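Local coordinates for protein cryptochrome DASH, chloroplastic/mitochondrial (Arabidopsis thaliana, PDB 2J4D) that repairs cyclobutane pyrimidine dimers in single-stranded DNA, using FAD and a methenyltetrahydrofolate antenna, and may also serve as a blue-light photoreceptor, at residues Asp458-Leu471 / Lys476-Met488. Residues are numbered along the deposited sequence; the frame is centred on the assembly and turned at random.
Sequences DPEGEYVAFWLQQL and KEKRHWPGRLMYM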
loop_
_atom_site.group_PDB
_atom_site.type_symbol
_atom_site.label_atom_id
_atom_site.label_comp_id
_atom_site.label_asym_id
_atom_site.label_seq_id
_atom_site.Cartn_x
_atom_site.Cartn_y
_atom_site.Cartn_z
ATOM N N ASP A 458 5.564 -13.890 -20.851
ATOM C CA ASP A 458 4.364 -13.727 -21.681
ATOM C C ASP A 458 4.641 -14.359 -23.046
ATOM O O ASP A 458 4.465 -13.725 -24.089
ATOM C CB ASP A 458 4.015 -12.245 -21.844
ATOM C CG ASP A 458 2.661 -12.034 -22.504
ATOM O OD1 ASP A 458 1.731 -12.824 -22.228
ATOM O OD2 ASP A 458 2.516 -11.074 -23.283
ATOM N N PRO A 459 5.068 -15.634 -23.049
ATOM C CA PRO A 459 5.391 -16.391 -24.265
ATOM C C PRO A 459 4.311 -16.396 -25.341
ATOM O O PRO A 459 4.619 -16.286 -26.527
ATOM C CB PRO A 459 5.696 -17.788 -23.728
ATOM C CG PRO A 459 4.817 -17.886 -22.526
ATOM C CD PRO A 459 5.025 -16.531 -21.881
ATOM N N GLU A 460 3.055 -16.521 -24.933
ATOM C CA GLU A 460 1.944 -16.540 -25.880
ATOM C C GLU A 460 1.428 -15.135 -26.208
ATOM O O GLU A 460 0.507 -14.973 -27.018
ATOM C CB GLU A 460 0.794 -17.383 -25.323
ATOM C CG GLU A 460 1.190 -18.783 -24.879
ATOM C CD GLU A 460 1.922 -19.550 -25.959
ATOM O OE1 GLU A 460 3.165 -19.660 -25.881
ATOM O OE2 GLU A 460 1.253 -20.036 -26.894
ATOM N N GLY A 461 2.023 -14.124 -25.584
ATOM C CA GLY A 461 1.593 -12.756 -25.823
ATOM C C GLY A 461 0.188 -12.543 -25.301
ATOM O O GLY A 461 -0.496 -11.591 -25.674
ATOM N N GLU A 462 -0.244 -13.443 -24.430
ATOM C CA GLU A 462 -1.574 -13.376 -23.844
ATOM C C GLU A 462 -1.776 -12.062 -23.076
ATOM O O GLU A 462 -2.834 -11.436 -23.162
ATOM C CB GLU A 462 -1.768 -14.556 -22.893
ATOM C CG GLU A 462 -3.186 -15.065 -22.804
ATOM C CD GLU A 462 -3.626 -15.732 -24.091
ATOM O OE1 GLU A 462 -2.939 -16.678 -24.532
ATOM O OE2 GLU A 462 -4.656 -15.315 -24.664
ATOM N N TYR A 463 -0.756 -11.649 -22.327
ATOM C CA TYR A 463 -0.849 -10.420 -21.539
ATOM C C TYR A 463 -0.922 -9.158 -22.396
ATOM O O TYR A 463 -1.836 -8.353 -22.239
ATOM C CB TYR A 463 0.335 -10.306 -20.566
ATOM C CG TYR A 463 0.370 -8.989 -19.808
ATOM C CD1 TYR A 463 -0.530 -8.729 -18.771
ATOM C CD2 TYR A 463 1.271 -7.987 -20.161
ATOM C CE1 TYR A 463 -0.534 -7.498 -18.109
ATOM C CE2 TYR A 463 1.275 -6.751 -19.505
ATOM C CZ TYR A 463 0.370 -6.517 -18.484
ATOM O OH TYR A 463 0.364 -5.295 -17.852
ATOM N N VAL A 464 0.032 -8.971 -23.298
ATOM C CA VAL A 464 -0.001 -7.774 -24.128
ATOM C C VAL A 464 -1.251 -7.727 -25.008
ATOM O O VAL A 464 -1.772 -6.648 -25.295
ATOM C CB VAL A 464 1.265 -7.644 -24.999
ATOM C CG1 VAL A 464 2.487 -7.591 -24.103
ATOM C CG2 VAL A 464 1.369 -8.800 -25.981
ATOM N N ALA A 465 -1.746 -8.895 -25.407
ATOM C CA ALA A 465 -2.939 -8.982 -26.255
ATOM C C ALA A 465 -4.199 -8.560 -25.506
ATOM O O ALA A 465 -5.114 -7.966 -26.085
ATOM C CB ALA A 465 -3.106 -10.411 -26.785
ATOM N N PHE A 466 -4.256 -8.881 -24.220
ATOM C CA PHE A 466 -5.411 -8.514 -23.419
ATOM C C PHE A 466 -5.505 -6.995 -23.304
ATOM O O PHE A 466 -6.586 -6.419 -23.432
ATOM C CB PHE A 466 -5.315 -9.140 -22.017
ATOM C CG PHE A 466 -6.388 -8.674 -21.074
ATOM C CD1 PHE A 466 -6.176 -7.577 -20.242
ATOM C CD2 PHE A 466 -7.633 -9.299 -21.055
ATOM C CE1 PHE A 466 -7.189 -7.103 -19.408
ATOM C CE2 PHE A 466 -8.657 -8.836 -20.224
ATOM C CZ PHE A 466 -8.436 -7.733 -19.397
ATOM N N TRP A 467 -4.365 -6.347 -23.075
ATOM C CA TRP A 467 -4.335 -4.896 -22.910
ATOM C C TRP A 467 -4.262 -4.095 -24.200
ATOM O O TRP A 467 -4.738 -2.957 -24.256
ATOM C CB TRP A 467 -3.175 -4.496 -21.991
ATOM C CG TRP A 467 -3.472 -4.800 -20.555
ATOM C CD1 TRP A 467 -2.935 -5.799 -19.794
ATOM C CD2 TRP A 467 -4.468 -4.169 -19.746
ATOM N NE1 TRP A 467 -3.545 -5.835 -18.560
ATOM C CE2 TRP A 467 -4.492 -4.845 -18.505
ATOM C CE3 TRP A 467 -5.350 -3.098 -19.951
ATOM C CZ2 TRP A 467 -5.364 -4.487 -17.470
ATOM C CZ3 TRP A 467 -6.222 -2.738 -18.920
ATOM C CH2 TRP A 467 -6.218 -3.435 -17.695
ATOM N N LEU A 468 -3.664 -4.681 -25.228
ATOM C CA LEU A 468 -3.527 -4.011 -26.514
ATOM C C LEU A 468 -4.280 -4.873 -27.529
ATOM O O LEU A 468 -3.675 -5.587 -28.327
ATOM C CB LEU A 468 -2.041 -3.897 -26.873
ATOM C CG LEU A 468 -1.180 -3.276 -25.757
ATOM C CD1 LEU A 468 0.296 -3.346 -26.112
ATOM C CD2 LEU A 468 -1.603 -1.838 -25.525
ATOM N N GLN A 469 -5.609 -4.798 -27.470
ATOM C CA GLN A 469 -6.485 -5.585 -28.332
ATOM C C GLN A 469 -6.128 -5.659 -29.815
ATOM O O GLN A 469 -6.497 -6.627 -30.479
ATOM C CB GLN A 469 -7.941 -5.121 -28.179
ATOM C CG GLN A 469 -8.117 -3.621 -28.022
ATOM C CD GLN A 469 -7.735 -3.142 -26.630
ATOM O OE1 GLN A 469 -6.901 -2.247 -26.471
ATOM N NE2 GLN A 469 -8.349 -3.739 -25.613
ATOM N N GLN A 470 -5.419 -4.664 -30.341
ATOM C CA GLN A 470 -5.053 -4.700 -31.755
ATOM C C GLN A 470 -4.004 -5.778 -32.049
ATOM O O GLN A 470 -3.598 -5.953 -33.201
ATOM C CB GLN A 470 -4.529 -3.338 -32.236
ATOM C CG GLN A 470 -3.189 -2.920 -31.663
ATOM C CD GLN A 470 -3.331 -2.027 -30.445
ATOM O OE1 GLN A 470 -4.052 -2.355 -29.505
ATOM N NE2 GLN A 470 -2.640 -0.893 -30.457
ATOM N N LEU A 471 -3.567 -6.495 -31.015
ATOM C CA LEU A 471 -2.570 -7.556 -31.189
ATOM C C LEU A 471 -3.199 -8.940 -31.050
ATOM O O LEU A 471 -2.562 -9.951 -31.348
ATOM C CB LEU A 471 -1.453 -7.426 -30.144
ATOM C CG LEU A 471 -0.717 -6.097 -29.984
ATOM C CD1 LEU A 471 0.330 -6.238 -28.883
ATOM C CD2 LEU A 471 -0.062 -5.697 -31.301
ATOM N N LYS A 476 1.616 -15.523 -31.856
ATOM C CA LYS A 476 2.688 -15.080 -30.975
ATOM C C LYS A 476 3.776 -14.676 -31.950
ATOM O O LYS A 476 3.584 -14.748 -33.161
ATOM C CB LYS A 476 3.221 -16.212 -30.103
ATOM C CG LYS A 476 2.411 -17.479 -30.136
ATOM C CD LYS A 476 1.044 -17.240 -29.550
ATOM C CE LYS A 476 0.455 -18.530 -29.040
ATOM N NZ LYS A 476 -0.646 -18.259 -28.080
ATOM N N GLU A 477 4.926 -14.274 -31.438
ATOM C CA GLU A 477 6.014 -13.868 -32.310
ATOM C C GLU A 477 5.681 -12.475 -32.825
ATOM O O GLU A 477 6.474 -11.549 -32.673
ATOM C CB GLU A 477 6.173 -14.846 -33.488
ATOM C CG GLU A 477 6.100 -16.348 -33.142
ATOM C CD GLU A 477 6.294 -16.656 -31.661
ATOM O OE1 GLU A 477 7.142 -16.008 -31.010
ATOM O OE2 GLU A 477 5.601 -17.566 -31.151
ATOM N N LYS A 478 4.509 -12.318 -33.431
ATOM C CA LYS A 478 4.120 -11.003 -33.915
ATOM C C LYS A 478 3.580 -10.190 -32.754
ATOM O O LYS A 478 3.724 -8.971 -32.722
ATOM C CB LYS A 478 3.065 -11.104 -35.021
ATOM C CG LYS A 478 3.644 -11.486 -36.379
ATOM C CD LYS A 478 4.837 -10.593 -36.756
ATOM C CE LYS A 478 4.444 -9.413 -37.641
ATOM N NZ LYS A 478 5.612 -8.519 -37.938
ATOM N N ARG A 479 2.971 -10.872 -31.792
ATOM C CA ARG A 479 2.418 -10.200 -30.629
ATOM C C ARG A 479 3.483 -9.342 -29.956
ATOM O O ARG A 479 3.193 -8.243 -29.499
ATOM C CB ARG A 479 1.872 -11.224 -29.638
ATOM C CG ARG A 479 0.986 -12.268 -30.293
ATOM C CD ARG A 479 -0.494 -12.063 -30.034
ATOM N NE ARG A 479 -0.937 -12.879 -28.912
ATOM C CZ ARG A 479 -2.176 -13.332 -28.757
ATOM N NH1 ARG A 479 -3.106 -13.053 -29.657
ATOM N NH2 ARG A 479 -2.484 -14.066 -27.694
ATOM N N HIS A 480 4.720 -9.825 -29.904
ATOM C CA HIS A 480 5.768 -9.043 -29.263
ATOM C C HIS A 480 6.641 -8.215 -30.189
ATOM O O HIS A 480 7.344 -7.313 -29.737
ATOM C CB HIS A 480 6.621 -9.937 -28.366
ATOM C CG HIS A 480 5.962 -10.251 -27.058
ATOM N ND1 HIS A 480 5.637 -9.274 -26.140
ATOM C CD2 HIS A 480 5.518 -11.420 -26.536
ATOM C CE1 HIS A 480 5.019 -9.827 -25.111
ATOM N NE2 HIS A 480 4.933 -11.128 -25.326
ATOM N N TRP A 481 6.595 -8.516 -31.482
ATOM C CA TRP A 481 7.353 -7.752 -32.472
ATOM C C TRP A 481 6.426 -7.632 -33.670
ATOM O O TRP A 481 6.648 -8.230 -34.721
ATOM C CB TRP A 481 8.662 -8.468 -32.822
ATOM C CG TRP A 481 9.491 -8.690 -31.595
ATOM C CD1 TRP A 481 9.568 -9.837 -30.854
ATOM C CD2 TRP A 481 10.248 -7.700 -30.878
ATOM N NE1 TRP A 481 10.316 -9.621 -29.717
ATOM C CE2 TRP A 481 10.745 -8.319 -29.707
ATOM C CE3 TRP A 481 10.547 -6.347 -31.111
ATOM C CZ2 TRP A 481 11.528 -7.632 -28.767
ATOM C CZ3 TRP A 481 11.326 -5.663 -30.176
ATOM C CH2 TRP A 481 11.807 -6.309 -29.018
ATOM N N PRO A 482 5.354 -6.843 -33.508
ATOM C CA PRO A 482 4.316 -6.582 -34.506
ATOM C C PRO A 482 4.727 -5.673 -35.653
ATOM O O PRO A 482 4.086 -5.667 -36.702
ATOM C CB PRO A 482 3.204 -5.969 -33.668
ATOM C CG PRO A 482 3.989 -5.109 -32.720
ATOM C CD PRO A 482 5.126 -6.024 -32.300
ATOM N N GLY A 483 5.788 -4.902 -35.452
ATOM C CA GLY A 483 6.225 -3.983 -36.486
ATOM C C GLY A 483 5.520 -2.655 -36.303
ATOM O O GLY A 483 4.533 -2.563 -35.575
ATOM N N ARG A 484 6.002 -1.630 -36.993
ATOM C CA ARG A 484 5.456 -0.280 -36.876
ATOM C C ARG A 484 4.066 0.019 -37.464
ATOM O O ARG A 484 3.460 1.035 -37.110
ATOM C CB ARG A 484 6.483 0.698 -37.441
ATOM C CG ARG A 484 7.901 0.361 -37.010
ATOM C CD ARG A 484 8.931 1.100 -37.846
ATOM N NE ARG A 484 9.448 2.283 -37.171
ATOM C CZ ARG A 484 10.403 2.257 -36.248
ATOM N NH1 ARG A 484 10.952 1.104 -35.891
ATOM N NH2 ARG A 484 10.804 3.385 -35.676
ATOM N N LEU A 485 3.553 -0.844 -38.343
ATOM C CA LEU A 485 2.233 -0.621 -38.944
ATOM C C LEU A 485 1.111 -1.305 -38.194
ATOM O O LEU A 485 0.050 -0.713 -37.980
ATOM C CB LEU A 485 2.196 -1.098 -40.402
ATOM C CG LEU A 485 2.998 -0.306 -41.425
ATOM C CD1 LEU A 485 2.738 -0.883 -42.811
ATOM C CD2 LEU A 485 2.605 1.165 -41.375
ATOM N N MET A 486 1.320 -2.560 -37.814
ATOM C CA MET A 486 0.287 -3.264 -37.077
ATOM C C MET A 486 0.239 -2.780 -35.634
ATOM O O MET A 486 -0.764 -2.973 -34.939
ATOM C CB MET A 486 0.510 -4.770 -37.154
ATOM C CG MET A 486 0.210 -5.301 -38.545
ATOM S SD MET A 486 0.348 -7.067 -38.696
ATOM C CE MET A 486 2.128 -7.259 -38.558
ATOM N N TYR A 487 1.323 -2.154 -35.181
ATOM C CA TYR A 487 1.340 -1.604 -33.827
ATOM C C TYR A 487 1.617 -0.114 -33.904
ATOM O O TYR A 487 0.694 0.671 -34.116
ATOM C CB TYR A 487 2.380 -2.286 -32.927
ATOM C CG TYR A 487 2.202 -1.895 -31.472
ATOM C CD1 TYR A 487 0.924 -1.835 -30.908
ATOM C CD2 TYR A 487 3.289 -1.525 -30.678
ATOM C CE1 TYR A 487 0.733 -1.408 -29.592
ATOM C CE2 TYR A 487 3.108 -1.096 -29.355
ATOM C CZ TYR A 487 1.828 -1.038 -28.822
ATOM O OH TYR A 487 1.622 -0.594 -27.530
ATOM N N MET A 488 2.878 0.280 -33.749
ATOM C CA MET A 488 3.243 1.690 -33.813
ATOM C C MET A 488 4.757 1.838 -33.809
ATOM O O MET A 488 5.481 0.859 -33.626
ATOM C CB MET A 488 2.654 2.444 -32.615
ATOM C CG MET A 488 3.230 2.018 -31.261
ATOM S SD MET A 488 2.496 2.924 -29.869
ATOM C CE MET A 488 0.895 2.159 -29.784
HETATM O O HOH W 1 -1.771 0.151 -32.990
#
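Arg-479 and His-480 reach from the returning chain into the beta turn of Asp-458 to Gly-461, which leads into helix 462-467, and both bind its carbonyl oxygens. Arg-479 grips a single atom side-on: NE and NH2 each lie 3.2 Å from Glu-460 O, which sits 21° out of the guanidinium plane. His-480 NE2 donates to Asp-458 O at 2.9 Å, the oxygen lying near the plane of the imidazole, while Gly-461 N closes the turn on the opposite face of that carbonyl. The Asp-458 carboxylate, brought round by a CG anti to the backbone N (chi1 -171°), accepts from Tyr-463 N and Val-464 N at the start of the helix. One water links Gln-470 NE2 to Tyr-487 O.

Two salt bridges flank these bonds: the one from Glu-462 OE2 to Arg-479 NH2 is long (3.9 Å), and that between Glu-460 and Lys-476 rests on a carboxylate oxygen whose place is less sure.

In the packing contacts, Ala-465 CB sits 3.6 Å above the centre of the Arg-479 guanidinium, and Val-464 CG1 meets His-480 CE1. Farther along, Leu-471 CD2 packs against Pro-482 CB and Tyr-487 CD1, and Leu-468 CD1 touches the Tyr-487 ring at CZ; the tyrosine hydroxyl is hydrogen-bonded to Asp-377.

A leucine in place of Arg-479 would probably leave Glu-460 O without its paired donors and Glu-462 without this positive partner. Within the FAD-binding region, side-chain donors thus join 476-488 to main-chain oxygens just ahead of helix 462-467, and apolar packing holds the other end.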